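Local atomic coordinates of adenine phosphoribosyltransferase (Leishmania donovani, PDB entry 1QB7), a protein that probably transfers a phosphoribosyl group from 5-phospho-alpha-D-ribose 1-diphosphate to adenine, making AMP and diphosphate in purine salvage. Residues F60-Q63 with R64-M68. Numbering follows the deposited sequence.
Sequences FLVQ and RYRAM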
loop_
_atom_site.group_PDB
_atom_site.type_symbol
_atom_site.label_atom_id
_atom_site.label_comp_id
_atom_site.label_asym_id
_atom_site.label_seq_id
_atom_site.Cartn_x
_atom_site.Cartn_y
_atom_site.Cartn_z
ATOM N N PHE A 60 -12.478 -6.876 12.592
ATOM C CA PHE A 60 -13.828 -6.928 12.052
ATOM C C PHE A 60 -13.914 -7.643 10.700
ATOM O O PHE A 60 -14.687 -8.589 10.544
ATOM C CB PHE A 60 -14.417 -5.516 11.952
ATOM C CG PHE A 60 -15.839 -5.489 11.459
ATOM C CD1 PHE A 60 -16.903 -5.592 12.355
ATOM C CD2 PHE A 60 -16.116 -5.408 10.096
ATOM C CE1 PHE A 60 -18.222 -5.620 11.900
ATOM C CE2 PHE A 60 -17.433 -5.436 9.631
ATOM C CZ PHE A 60 -18.486 -5.545 10.540
ATOM N N LEU A 61 -13.116 -7.199 9.730
ATOM C CA LEU A 61 -13.138 -7.797 8.396
ATOM C C LEU A 61 -12.664 -9.248 8.370
ATOM O O LEU A 61 -13.211 -10.070 7.634
ATOM C CB LEU A 61 -12.361 -6.924 7.407
ATOM C CG LEU A 61 -13.036 -5.565 7.171
ATOM C CD1 LEU A 61 -12.202 -4.688 6.250
ATOM C CD2 LEU A 61 -14.426 -5.773 6.587
ATOM N N VAL A 62 -11.670 -9.576 9.192
ATOM C CA VAL A 62 -11.190 -10.954 9.261
ATOM C C VAL A 62 -12.338 -11.842 9.765
ATOM O O VAL A 62 -12.631 -12.881 9.169
ATOM C CB VAL A 62 -9.949 -11.082 10.188
ATOM C CG1 VAL A 62 -9.666 -12.547 10.504
ATOM C CG2 VAL A 62 -8.729 -10.452 9.513
ATOM N N GLN A 63 -13.015 -11.403 10.826
ATOM C CA GLN A 63 -14.143 -12.154 11.388
ATOM C C GLN A 63 -15.238 -12.305 10.346
ATOM O O GLN A 63 -15.822 -13.379 10.189
ATOM C CB GLN A 63 -14.700 -11.449 12.622
ATOM C CG GLN A 63 -13.803 -11.570 13.840
ATOM C CD GLN A 63 -14.086 -10.514 14.891
ATOM O OE1 GLN A 63 -15.079 -9.785 14.807
ATOM N NE2 GLN A 63 -13.199 -10.411 15.882
ATOM N N ARG A 64 -15.472 -11.235 9.597
ATOM C CA ARG A 64 -16.489 -11.248 8.566
ATOM C C ARG A 64 -16.229 -12.330 7.530
ATOM O O ARG A 64 -17.105 -13.147 7.249
ATOM C CB ARG A 64 -16.567 -9.885 7.881
ATOM C CG ARG A 64 -17.542 -9.846 6.736
ATOM C CD ARG A 64 -17.593 -8.471 6.127
ATOM N NE ARG A 64 -18.535 -8.411 5.016
ATOM C CZ ARG A 64 -19.858 -8.374 5.149
ATOM N NH1 ARG A 64 -20.410 -8.384 6.355
ATOM N NH2 ARG A 64 -20.629 -8.319 4.070
ATOM N N TYR A 65 -15.014 -12.368 6.997
ATOM C CA TYR A 65 -14.691 -13.344 5.967
ATOM C C TYR A 65 -14.527 -14.784 6.440
ATOM O O TYR A 65 -14.789 -15.712 5.677
ATOM C CB TYR A 65 -13.513 -12.851 5.125
ATOM C CG TYR A 65 -13.816 -11.503 4.498
ATOM C CD1 TYR A 65 -14.974 -11.319 3.740
ATOM C CD2 TYR A 65 -13.001 -10.394 4.732
ATOM C CE1 TYR A 65 -15.321 -10.069 3.236
ATOM C CE2 TYR A 65 -13.342 -9.131 4.232
ATOM C CZ TYR A 65 -14.505 -8.980 3.488
ATOM O OH TYR A 65 -14.875 -7.740 3.022
ATOM N N ARG A 66 -14.130 -14.970 7.700
ATOM C CA ARG A 66 -13.986 -16.311 8.279
ATOM C C ARG A 66 -15.371 -16.920 8.481
ATOM O O ARG A 66 -15.553 -18.134 8.374
ATOM C CB ARG A 66 -13.248 -16.264 9.623
ATOM C CG ARG A 66 -11.743 -16.188 9.489
ATOM C CD ARG A 66 -11.030 -16.317 10.831
ATOM N NE ARG A 66 -9.575 -16.325 10.651
ATOM C CZ ARG A 66 -8.699 -15.815 11.515
ATOM N NH1 ARG A 66 -9.122 -15.255 12.640
ATOM N NH2 ARG A 66 -7.400 -15.816 11.231
ATOM N N ALA A 67 -16.343 -16.057 8.764
ATOM C CA ALA A 67 -17.722 -16.467 8.976
ATOM C C ALA A 67 -18.479 -16.609 7.655
ATOM O O ALA A 67 -19.525 -17.257 7.594
ATOM C CB ALA A 67 -18.428 -15.455 9.874
ATOM N N MET A 68 -17.931 -16.030 6.592
ATOM C CA MET A 68 -18.569 -16.063 5.281
ATOM C C MET A 68 -18.552 -17.426 4.589
ATOM O O MET A 68 -17.574 -18.176 4.679
ATOM C CB MET A 68 -17.934 -15.006 4.379
ATOM C CG MET A 68 -18.740 -14.658 3.152
ATOM S SD MET A 68 -18.076 -13.209 2.328
ATOM C CE MET A 68 -18.682 -11.890 3.354
#
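The last turns of helix 51-67, which packs against the central sheet of the type I phosphoribosyltransferase fold, bring Leu61 against Tyr65 and Val62 against Arg66, each pair four residues apart. Four successive i to i+4 bonds identify the backbone as alpha-helical: Arg64 N to Phe60 O, Tyr65 N to Leu61 O, Arg66 N to Val62 O and Ala67 N to Gln63 O. The second is the straightest of the four, with an N-H...O angle of 164°, and the last the most bent, at 146°.

Leu61 and Tyr65 run side by side in the same direction. In Tyr65 the ring carbon CG lies anti to the carbonyl carbon (chi1 -57°), which turns the ring back along the preceding turn; its CE2 then meets Leu61 CB at 4.0 Å, while CD2 sits only 2.9 Å from Leu61 O, an oblique and tight approach. Leu61 CD2 reaches as far as the phenolic oxygen, 4.1 Å from Tyr65 OH. The same methyl meets Arg64 CD at an oblique crossing of the two side chains. Beyond this apolar contact, Glu170 of strand 167-173 receives both polar ends, through a salt bridge with Arg64 NE and a hydrogen bond with Tyr65 OH, tying the helix to the sheet.

The flank formed by Val62 and Arg66 faces helix 86-93, where Arg66 NH2 is hydrogen-bonded to Glu92 O. Arg66 stays extended from CG to NE and runs alongside Val62. Its guanidinium presents one face to Val62 CG1; the methyl lies 3.4 Å off the guanidinium plane, displaced from its centre toward the outer atoms, with NH1 the nearest guanidinium atom to that methyl at 3.5 Å.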